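Local coordinates for glycosyl hydrolases family 31 family protein (Aspergillus niger, PDB 6DRU) that liberates alpha-xylose from the non-reducing terminal glucose of xyloglucan oligosaccharides, acting as a family 31 alpha-xylosidase, at residues F29-W34 with L97-V102; K600-Q605 with R611-P616; Y618-K623 with Q642-P647. All coordinates share one frame; numbering follows the deposited sequence.

Overall arrangement
Contact 1 lies in the N-terminal beta region, contact 2 where the catalytic TIM barrel meets the C-terminal domain, and contact 3 within the C-terminal domain. The centre of contact 1 is 30 Å from the centres of both others, and its nearest atoms stay about 17 Å from contact 2 and about 9 Å from contact 3. Contacts 2 and 3 are neighbours, with centres 11 Å apart: strands 614-615 and 643-645 pair in one antiparallel sheet, and Arg615 NE forms a salt bridge of 2.9 Å with Asp620 OD2. All three lie away from the xylose pocket, where Asp395 and the probable proton donor Asp487 sit.

Contact 1. Residues F29-W34 with L97-V102; sequences FRVRAW and LSFYRV
Phe29 and Phe99 both carry CG beside the backbone N and anti to the carbonyl carbon (chi1 -82° and -63°), which sends their rings from two facing strands into the same layer. They cross obliquely: Phe99 CE1 comes to 3.9 Å from Phe29 CB, and Phe29 CD2 lies in the plane of the Phe99 ring, at its edge. Val31 continues the layer with both methyls. CG1 is anti to the backbone N (chi1 175°) and reaches Leu97 CD1 tip to tip at 3.9 Å, while CG2 sits between that leucine methyl and the edge of the Phe99 ring, 4.0 Å from Phe99 CZ. A beta-branched valine suits a strand and turns two methyls to its partners. The phenylalanines span 9.1 Å between Phe29 CA and Phe99 CA; Val31 and Leu97 span 9.6 Å between their CA atoms. Such spacing is too wide for backbone pairing; the gap is filled by apolar side chains from alternate residues of each segment. It is the face-to-face packing of a beta sandwich. Strand 28-35 belongs to a mixed eight-stranded sheet, where it is bonded between strands 17-23 and 216-222, and strand 98-102 to an antiparallel four-stranded sheet. Ile19 and Ile21 of strand 17-23, with Tyr218 and Ile220 of strand 216-222, extend the buried layer to either side.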
loop_
_atom_site.group_PDB
_atom_site.type_symbol
_atom_site.label_atom_id
_atom_site.label_comp_id
_atom_site.label_asym_id
_atom_site.label_seq_id
_atom_site.Cartn_x
_atom_site.Cartn_y
_atom_site.Cartn_z
ATOM N N PHE A 29 -22.765 22.706 15.761
ATOM C CA PHE A 29 -21.459 22.335 16.288
ATOM C C PHE A 29 -20.577 21.850 15.147
ATOM O O PHE A 29 -21.057 21.197 14.214
ATOM C CB PHE A 29 -21.567 21.245 17.359
ATOM C CG PHE A 29 -21.906 21.770 18.724
ATOM C CD1 PHE A 29 -21.070 22.674 19.358
ATOM C CD2 PHE A 29 -23.055 21.356 19.376
ATOM C CE1 PHE A 29 -21.377 23.161 20.617
ATOM C CE2 PHE A 29 -23.367 21.836 20.634
ATOM C CZ PHE A 29 -22.526 22.740 21.255
ATOM N N ARG A 30 -19.291 22.180 15.218
ATOM C CA ARG A 30 -18.298 21.694 14.271
ATOM C C ARG A 30 -17.323 20.780 14.998
ATOM O O ARG A 30 -16.759 21.163 16.029
ATOM C CB ARG A 30 -17.546 22.850 13.610
ATOM C CG ARG A 30 -16.546 22.392 12.565
ATOM C CD ARG A 30 -15.718 23.545 12.031
ATOM N NE ARG A 30 -14.972 23.154 10.840
ATOM C CZ ARG A 30 -14.041 23.904 10.261
ATOM N NH1 ARG A 30 -13.733 25.090 10.766
ATOM N NH2 ARG A 30 -13.415 23.464 9.177
ATOM N N VAL A 31 -17.127 19.577 14.464
ATOM C CA VAL A 31 -16.283 18.563 15.085
ATOM C C VAL A 31 -15.139 18.232 14.139
ATOM O O VAL A 31 -15.364 17.967 12.952
ATOM C CB VAL A 31 -17.085 17.296 15.437
ATOM C CG1 VAL A 31 -16.163 16.216 15.977
ATOM C CG2 VAL A 31 -18.167 17.623 16.447
ATOM N N ARG A 32 -13.916 18.256 14.665
ATOM C CA ARG A 32 -12.724 17.867 13.924
ATOM C C ARG A 32 -11.891 16.921 14.776
ATOM O O ARG A 32 -11.738 17.133 15.983
ATOM C CB ARG A 32 -11.898 19.092 13.510
ATOM C CG ARG A 32 -12.420 19.768 12.253
ATOM C CD ARG A 32 -11.623 21.009 11.889
ATOM N NE ARG A 32 -11.861 22.106 12.821
ATOM C CZ ARG A 32 -11.395 23.340 12.654
ATOM N NH1 ARG A 32 -10.669 23.640 11.587
ATOM N NH2 ARG A 32 -11.661 24.276 13.555
ATOM N N ALA A 33 -11.362 15.876 14.145
ATOM C CA ALA A 33 -10.598 14.855 14.846
ATOM C C ALA A 33 -9.434 14.397 13.980
ATOM O O ALA A 33 -9.560 14.308 12.755
ATOM C CB ALA A 33 -11.480 13.654 15.218
ATOM N N TRP A 34 -8.302 14.103 14.626
ATOM C CA TRP A 34 -7.109 13.651 13.924
ATOM C C TRP A 34 -6.244 12.802 14.844
ATOM O O TRP A 34 -6.134 13.114 16.038
ATOM C CB TRP A 34 -6.288 14.831 13.392
ATOM C CG TRP A 34 -5.772 15.761 14.457
ATOM C CD1 TRP A 34 -4.592 15.658 15.134
ATOM C CD2 TRP A 34 -6.415 16.942 14.953
ATOM N NE1 TRP A 34 -4.462 16.696 16.024
ATOM C CE2 TRP A 34 -5.568 17.499 15.932
ATOM C CE3 TRP A 34 -7.625 17.580 14.666
ATOM C CZ2 TRP A 34 -5.892 18.663 16.624
ATOM C CZ3 TRP A 34 -7.946 18.737 15.356
ATOM C CH2 TRP A 34 -7.081 19.266 16.323
ATOM N N LEU A 97 -19.274 11.396 21.851
ATOM C CA LEU A 97 -20.090 12.561 21.547
ATOM C C LEU A 97 -21.557 12.174 21.389
ATOM O O LEU A 97 -21.875 11.104 20.861
ATOM C CB LEU A 97 -19.595 13.255 20.276
ATOM C CG LEU A 97 -18.104 13.596 20.211
ATOM C CD1 LEU A 97 -17.796 14.416 18.969
ATOM C CD2 LEU A 97 -17.662 14.335 21.466
ATOM N N SER A 98 -22.443 13.058 21.848
ATOM C CA SER A 98 -23.881 12.902 21.679
ATOM C C SER A 98 -24.495 14.284 21.521
ATOM O O SER A 98 -24.061 15.238 22.174
ATOM C CB SER A 98 -24.515 12.165 22.864
ATOM O OG SER A 98 -24.333 12.878 24.072
ATOM N N PHE A 99 -25.503 14.389 20.658
ATOM C CA PHE A 99 -26.099 15.668 20.294
ATOM C C PHE A 99 -27.599 15.645 20.546
ATOM O O PHE A 99 -28.300 14.736 20.086
ATOM C CB PHE A 99 -25.812 16.002 18.827
ATOM C CG PHE A 99 -24.354 16.178 18.524
ATOM C CD1 PHE A 99 -23.731 17.399 18.734
ATOM C CD2 PHE A 99 -23.600 15.121 18.043
ATOM C CE1 PHE A 99 -22.386 17.564 18.461
ATOM C CE2 PHE A 99 -22.255 15.278 17.769
ATOM C CZ PHE A 99 -21.647 16.502 17.978
ATOM N N TYR A 100 -28.087 16.652 21.267
ATOM C CA TYR A 100 -29.501 16.808 21.569
ATOM C C TYR A 100 -30.006 18.142 21.038
ATOM O O TYR A 100 -29.238 19.086 20.835
ATOM C CB TYR A 100 -29.764 16.731 23.079
ATOM C CG TYR A 100 -29.352 15.431 23.731
ATOM C CD1 TYR A 100 -28.030 15.201 24.094
ATOM C CD2 TYR A 100 -30.288 14.440 24.000
ATOM C CE1 TYR A 100 -27.652 14.015 24.696
ATOM C CE2 TYR A 100 -29.920 13.253 24.602
ATOM C CZ TYR A 100 -28.600 13.045 24.948
ATOM O OH TYR A 100 -28.228 11.863 25.547
ATOM N N ARG A 101 -31.316 18.211 20.814
ATOM C CA ARG A 101 -31.997 19.460 20.507
ATOM C C ARG A 101 -32.935 19.828 21.650
ATOM O O ARG A 101 -33.661 18.975 22.167
ATOM C CB ARG A 101 -32.793 19.368 19.202
ATOM C CG ARG A 101 -33.903 20.410 19.108
ATOM C CD ARG A 101 -34.470 20.542 17.707
ATOM N NE ARG A 101 -34.852 19.255 17.135
ATOM C CZ ARG A 101 -35.892 18.537 17.540
ATOM N NH1 ARG A 101 -36.655 18.975 18.529
ATOM N NH2 ARG A 101 -36.167 17.376 16.960
ATOM N N VAL A 102 -32.918 21.100 22.035
ATOM C CA VAL A 102 -33.835 21.619 23.041
ATOM C C VAL A 102 -35.113 22.034 22.323
ATOM O O VAL A 102 -35.116 22.995 21.548
ATOM C CB VAL A 102 -33.222 22.792 23.814
ATOM C CG1 VAL A 102 -34.280 23.477 24.662
ATOM C CG2 VAL A 102 -32.073 22.311 24.676
#

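Contact 2. Residues K600-Q605 with R611-P616; sequences KSIFNQ and RSIMRP
Ile613 faces helix 596-609 and spreads its branches over Ile602 and Phe603. Its CB leaves the main chain neither toward the helix nor away from it, and the branches make the approach. At CB the side chain divides: CG2, anti to the backbone N, meets Ile602 CD1 at 3.7 Å, the two side chains crossing at about a right angle. CG1, beside the backbone N (chi1 -60°), passes the helix backbone 4.1 Å from Ile602 O. Beyond it the extended chain places CD1 over one face of the Phe603 ring, 3.6 Å from the centroid and 14° off the ring normal, a CH-pi contact. A branched isoleucine suits this place because its two arms serve separate partners, and the flat phenylalanine offers a broad surface to a methyl. Phe603 leaves the helix pointing away from residues 611-616, yet its ring comes back to the methyl.

At the other end Gln605 and Arg611 pack by their CB atoms, 4.0 Å apart, and Arg611 CB comes within 3.6 Å of Gln605 O. Their aliphatic stems suit this partly exposed place, since the polar ends can reach outward. Arg615 steadies the turn: NH1 donates to Ser612 O at 3.2 Å, nearly straight (165°) and on a lone pair in the carbonyl plane. With NE on Asp620 and NH2 on Asp229, each of its three nitrogens has a partner.

After helix 596-609 the chain turns back through residues 611-613 into edge strand 614-615, bonded to strand 643-645. Trp512 and Phe553 meet the Phe603 ring edge-to-face, and Pro647, in the loop after strand 643-645, adjoins Ile602.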
loop_
_atom_site.group_PDB
_atom_site.type_symbol
_atom_site.label_atom_id
_atom_site.label_comp_id
_atom_site.label_asym_id
_atom_site.label_seq_id
_atom_site.Cartn_x
_atom_site.Cartn_y
_atom_site.Cartn_z
ATOM N N LYS A 600 -38.175 35.241 -10.888
ATOM C CA LYS A 600 -37.166 36.133 -10.329
ATOM C C LYS A 600 -37.395 36.360 -8.839
ATOM O O LYS A 600 -36.438 36.599 -8.091
ATOM C CB LYS A 600 -37.165 37.455 -11.101
ATOM C CG LYS A 600 -36.310 38.555 -10.491
ATOM C CD LYS A 600 -36.559 39.901 -11.158
ATOM C CE LYS A 600 -35.340 40.804 -11.038
ATOM N NZ LYS A 600 -35.341 41.888 -12.061
ATOM N N SER A 601 -38.644 36.253 -8.383
ATOM C CA SER A 601 -38.933 36.439 -6.964
ATOM C C SER A 601 -38.493 35.235 -6.138
ATOM O O SER A 601 -37.910 35.396 -5.059
ATOM C CB SER A 601 -40.423 36.706 -6.767
ATOM O OG SER A 601 -40.703 37.029 -5.417
ATOM N N ILE A 602 -38.756 34.019 -6.625
ATOM C CA ILE A 602 -38.375 32.836 -5.861
ATOM C C ILE A 602 -36.875 32.577 -5.967
ATOM O O ILE A 602 -36.277 32.000 -5.051
ATOM C CB ILE A 602 -39.191 31.607 -6.301
ATOM C CG1 ILE A 602 -38.893 31.235 -7.754
ATOM C CG2 ILE A 602 -40.678 31.862 -6.107
ATOM C CD1 ILE A 602 -39.624 29.994 -8.225
ATOM N N PHE A 603 -36.245 32.987 -7.072
ATOM C CA PHE A 603 -34.790 32.907 -7.156
ATOM C C PHE A 603 -34.131 33.887 -6.199
ATOM O O PHE A 603 -33.013 33.639 -5.728
ATOM C CB PHE A 603 -34.323 33.169 -8.588
ATOM C CG PHE A 603 -34.116 31.922 -9.398
ATOM C CD1 PHE A 603 -32.904 31.253 -9.364
ATOM C CD2 PHE A 603 -35.130 31.421 -10.198
ATOM C CE1 PHE A 603 -32.707 30.107 -10.112
ATOM C CE2 PHE A 603 -34.938 30.275 -10.946
ATOM C CZ PHE A 603 -33.725 29.617 -10.902
ATOM N N ASN A 604 -34.808 34.996 -5.895
ATOM C CA ASN A 604 -34.253 35.973 -4.966
ATOM C C ASN A 604 -34.308 35.465 -3.530
ATOM O O ASN A 604 -33.376 35.693 -2.751
ATOM C CB ASN A 604 -35.001 37.299 -5.101
ATOM C CG ASN A 604 -34.485 38.360 -4.152
ATOM O OD1 ASN A 604 -35.020 38.541 -3.057
ATOM N ND2 ASN A 604 -33.438 39.066 -4.563
ATOM N N GLN A 605 -35.390 34.771 -3.162
ATOM C CA GLN A 605 -35.481 34.217 -1.815
ATOM C C GLN A 605 -34.486 33.085 -1.600
ATOM O O GLN A 605 -33.961 32.927 -0.491
ATOM C CB GLN A 605 -36.904 33.742 -1.534
ATOM C CG GLN A 605 -37.764 34.821 -0.919
ATOM C CD GLN A 605 -37.242 35.266 0.429
ATOM O OE1 GLN A 605 -36.984 34.446 1.310
ATOM N NE2 GLN A 605 -37.064 36.572 0.593
ATOM N N ARG A 611 -33.984 29.582 0.563
ATOM C CA ARG A 611 -35.350 29.106 0.398
ATOM C C ARG A 611 -35.431 28.240 -0.851
ATOM O O ARG A 611 -35.241 28.740 -1.965
ATOM C CB ARG A 611 -36.309 30.293 0.303
ATOM C CG ARG A 611 -37.764 29.956 0.532
ATOM C CD ARG A 611 -37.947 29.327 1.898
ATOM N NE ARG A 611 -39.351 29.093 2.212
ATOM C CZ ARG A 611 -40.062 29.856 3.035
ATOM N NH1 ARG A 611 -39.495 30.900 3.623
ATOM N NH2 ARG A 611 -41.337 29.576 3.271
ATOM N N SER A 612 -35.697 26.947 -0.677
ATOM C CA SER A 612 -35.646 26.014 -1.795
ATOM C C SER A 612 -36.639 26.407 -2.882
ATOM O O SER A 612 -37.778 26.787 -2.602
ATOM C CB SER A 612 -35.933 24.595 -1.315
ATOM O OG SER A 612 -35.021 24.200 -0.306
ATOM N N ILE A 613 -36.193 26.314 -4.134
ATOM C CA ILE A 613 -37.006 26.731 -5.271
ATOM C C ILE A 613 -38.036 25.654 -5.586
ATOM O O ILE A 613 -39.237 25.861 -5.382
ATOM C CB ILE A 613 -36.126 27.052 -6.491
ATOM C CG1 ILE A 613 -35.160 28.187 -6.143
ATOM C CG2 ILE A 613 -36.985 27.429 -7.684
ATOM C CD1 ILE A 613 -34.224 28.556 -7.260
ATOM N N MET A 614 -37.593 24.500 -6.077
ATOM C CA MET A 614 -38.495 23.365 -6.214
ATOM C C MET A 614 -38.444 22.555 -4.925
ATOM O O MET A 614 -37.365 22.186 -4.452
ATOM C CB MET A 614 -38.162 22.509 -7.441
ATOM C CG MET A 614 -36.765 21.937 -7.523
ATOM S SD MET A 614 -36.546 21.062 -9.092
ATOM C CE MET A 614 -37.692 19.698 -8.901
ATOM N N ARG A 615 -39.618 22.294 -4.357
ATOM C CA ARG A 615 -39.745 21.934 -2.951
ATOM C C ARG A 615 -40.429 20.586 -2.790
ATOM O O ARG A 615 -41.594 20.436 -3.197
ATOM C CB ARG A 615 -40.530 23.021 -2.210
ATOM C CG ARG A 615 -39.921 24.409 -2.340
ATOM C CD ARG A 615 -40.832 25.493 -1.785
ATOM N NE ARG A 615 -41.069 25.345 -0.352
ATOM C CZ ARG A 615 -40.202 25.698 0.590
ATOM N NH1 ARG A 615 -39.030 26.220 0.256
ATOM N NH2 ARG A 615 -40.507 25.526 1.869
ATOM N N PRO A 616 -39.763 19.587 -2.215
ATOM C CA PRO A 616 -40.463 18.350 -1.858
ATOM C C PRO A 616 -41.559 18.630 -0.841
ATOM O O PRO A 616 -41.488 19.583 -0.063
ATOM C CB PRO A 616 -39.355 17.469 -1.270
ATOM C CG PRO A 616 -38.259 18.419 -0.899
ATOM C CD PRO A 616 -38.327 19.521 -1.903
#

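Contact 3. Residues Y618-K623 with Q642-P647; sequences YMDFEK and QYMFGP
Met644 and Phe621 cross at about a right angle: the thioether chain descends from one side of the ring plane, brings SD to the edge, and turns back with CE. The sulfur lies close to the ring plane: SD is 5.2 Å from the centroid and 86° off the ring normal, and stands 4.0 Å from both CE2 and CZ of Phe621. This is a Met-aromatic contact of the edge kind, in which the polarisable sulfur faces ring hydrogens and not the pi cloud. One bond earlier, Met644 CG touches Phe621 CE2 at 3.8 Å in a direction oblique to the ring. Bends at chi2 and chi3 (-73° and -66°) fold the methionine so that SD lies at the edge while CG stays to one side of the plane; such flexibility suits methionine to a place beside a rigid aromatic ring.

Asp620 covers the face on the side from which the methionine chain descends. Its CB sits over the centre of that Phe621 face, 3.8 Å above the plane, while OD2 passes obliquely across the methionine, 3.9 Å from Met644 CG. The short aspartate puts its carboxylate within reach of Arg615, its salt-bridge partner, and Met644 CB and CG merely pack beside OD2.

The whole arrangement belongs to the C-terminal domain of the family 31 enzymes, an antiparallel beta domain. Residues 618-621 form a weakly bonded helical turn just after edge strand 614-615, and lie against strand 643-645, the next strand in. Met644 and Gly646 bond through their backbones to Arg615 and Ile613; Gly646, with positive phi, takes a conformation that glycine adopts readily as the strand ends. Pro667 also packs against Phe621, and Leu650 of strand 649-651 touches Met644.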
loop_
_atom_site.group_PDB
_atom_site.type_symbol
_atom_site.label_atom_id
_atom_site.label_comp_id
_atom_site.label_asym_id
_atom_site.label_seq_id
_atom_site.Cartn_x
_atom_site.Cartn_y
_atom_site.Cartn_z
ATOM N N TYR A 618 -42.562 17.452 1.916
ATOM C CA TYR A 618 -42.368 17.454 3.360
ATOM C C TYR A 618 -41.953 18.821 3.889
ATOM O O TYR A 618 -42.125 19.089 5.082
ATOM C CB TYR A 618 -41.335 16.397 3.770
ATOM C CG TYR A 618 -39.962 16.554 3.148
ATOM C CD1 TYR A 618 -39.067 17.509 3.616
ATOM C CD2 TYR A 618 -39.551 15.728 2.110
ATOM C CE1 TYR A 618 -37.812 17.650 3.057
ATOM C CE2 TYR A 618 -38.294 15.859 1.547
ATOM C CZ TYR A 618 -37.431 16.824 2.024
ATOM O OH TYR A 618 -36.180 16.964 1.468
ATOM N N MET A 619 -41.421 19.694 3.032
ATOM C CA MET A 619 -40.942 20.983 3.513
ATOM C C MET A 619 -42.085 21.938 3.829
ATOM O O MET A 619 -41.918 22.849 4.648
ATOM C CB MET A 619 -40.001 21.611 2.488
ATOM C CG MET A 619 -38.635 20.957 2.440
ATOM S SD MET A 619 -37.380 22.059 1.773
ATOM C CE MET A 619 -38.110 22.407 0.193
ATOM N N ASP A 620 -43.243 21.756 3.194
ATOM C CA ASP A 620 -44.367 22.661 3.384
ATOM C C ASP A 620 -45.575 22.032 4.064
ATOM O O ASP A 620 -46.414 22.771 4.590
ATOM C CB ASP A 620 -44.819 23.242 2.035
ATOM C CG ASP A 620 -43.938 24.386 1.566
ATOM O OD1 ASP A 620 -43.451 25.154 2.424
ATOM O OD2 ASP A 620 -43.744 24.523 0.339
ATOM N N PHE A 621 -45.688 20.700 4.083
ATOM C CA PHE A 621 -46.902 20.066 4.584
ATOM C C PHE A 621 -46.626 18.893 5.519
ATOM O O PHE A 621 -47.523 18.074 5.745
ATOM C CB PHE A 621 -47.791 19.599 3.426
ATOM C CG PHE A 621 -48.010 20.640 2.361
ATOM C CD1 PHE A 621 -48.815 21.741 2.603
ATOM C CD2 PHE A 621 -47.428 20.505 1.111
ATOM C CE1 PHE A 621 -49.022 22.698 1.624
ATOM C CE2 PHE A 621 -47.635 21.460 0.125
ATOM C CZ PHE A 621 -48.432 22.557 0.384
ATOM N N GLU A 622 -45.414 18.774 6.066
ATOM C CA GLU A 622 -45.202 17.749 7.086
ATOM C C GLU A 622 -45.836 18.160 8.407
ATOM O O GLU A 622 -46.460 17.337 9.086
ATOM C CB GLU A 622 -43.716 17.465 7.289
ATOM C CG GLU A 622 -43.476 16.182 8.077
ATOM C CD GLU A 622 -42.076 16.076 8.643
ATOM O OE1 GLU A 622 -41.768 16.812 9.605
ATOM O OE2 GLU A 622 -41.287 15.252 8.135
ATOM N N LYS A 623 -45.677 19.430 8.791
ATOM C CA LYS A 623 -46.355 19.937 9.979
ATOM C C LYS A 623 -47.865 19.788 9.857
ATOM O O LYS A 623 -48.553 19.517 10.848
ATOM C CB LYS A 623 -45.995 21.406 10.202
ATOM C CG LYS A 623 -44.594 21.655 10.729
ATOM C CD LYS A 623 -44.207 23.117 10.538
ATOM C CE LYS A 623 -43.199 23.579 11.579
ATOM N NZ LYS A 623 -42.822 25.006 11.378
ATOM N N GLN A 642 -44.282 14.713 -7.295
ATOM C CA GLN A 642 -44.946 15.995 -7.108
ATOM C C GLN A 642 -44.061 16.898 -6.262
ATOM O O GLN A 642 -43.246 16.422 -5.466
ATOM C CB GLN A 642 -46.313 15.848 -6.425
ATOM C CG GLN A 642 -47.268 14.864 -7.076
ATOM C CD GLN A 642 -48.608 14.810 -6.361
ATOM O OE1 GLN A 642 -49.480 14.010 -6.704
ATOM N NE2 GLN A 642 -48.780 15.672 -5.364
ATOM N N TYR A 643 -44.228 18.207 -6.432
ATOM C CA TYR A 643 -43.420 19.158 -5.685
ATOM C C TYR A 643 -44.055 20.535 -5.772
ATOM O O TYR A 643 -44.881 20.806 -6.647
ATOM C CB TYR A 643 -41.982 19.211 -6.210
ATOM C CG TYR A 643 -41.863 19.717 -7.630
ATOM C CD1 TYR A 643 -42.040 18.861 -8.709
ATOM C CD2 TYR A 643 -41.567 21.050 -7.889
ATOM C CE1 TYR A 643 -41.930 19.319 -10.008
ATOM C CE2 TYR A 643 -41.455 21.517 -9.183
ATOM C CZ TYR A 643 -41.637 20.647 -10.239
ATOM O OH TYR A 643 -41.526 21.106 -11.532
ATOM N N MET A 644 -43.650 21.402 -4.851
ATOM C CA MET A 644 -44.042 22.803 -4.877
ATOM C C MET A 644 -42.967 23.591 -5.618
ATOM O O MET A 644 -41.822 23.667 -5.160
ATOM C CB MET A 644 -44.234 23.339 -3.459
ATOM C CG MET A 644 -45.449 22.766 -2.733
ATOM S SD MET A 644 -47.038 23.394 -3.315
ATOM C CE MET A 644 -46.930 25.118 -2.841
ATOM N N PHE A 645 -43.332 24.168 -6.760
ATOM C CA PHE A 645 -42.434 25.050 -7.504
ATOM C C PHE A 645 -42.679 26.469 -7.014
ATOM O O PHE A 645 -43.618 27.139 -7.449
ATOM C CB PHE A 645 -42.665 24.920 -9.005
ATOM C CG PHE A 645 -41.680 25.687 -9.832
ATOM C CD1 PHE A 645 -40.329 25.396 -9.766
ATOM C CD2 PHE A 645 -42.103 26.699 -10.675
ATOM C CE1 PHE A 645 -39.419 26.102 -10.525
ATOM C CE2 PHE A 645 -41.195 27.408 -11.438
ATOM C CZ PHE A 645 -39.851 27.107 -11.364
ATOM N N GLY A 646 -41.829 26.929 -6.104
ATOM C CA GLY A 646 -42.075 28.156 -5.390
ATOM C C GLY A 646 -43.103 27.935 -4.300
ATOM O O GLY A 646 -43.514 26.802 -4.026
ATOM N N PRO A 647 -43.550 29.017 -3.656
ATOM C CA PRO A 647 -44.490 28.870 -2.536
ATOM C C PRO A 647 -45.939 28.656 -2.943
ATOM O O PRO A 647 -46.752 28.299 -2.080
ATOM C CB PRO A 647 -44.329 30.194 -1.778
ATOM C CG PRO A 647 -43.956 31.171 -2.834
ATOM C CD PRO A 647 -43.107 30.412 -3.827
#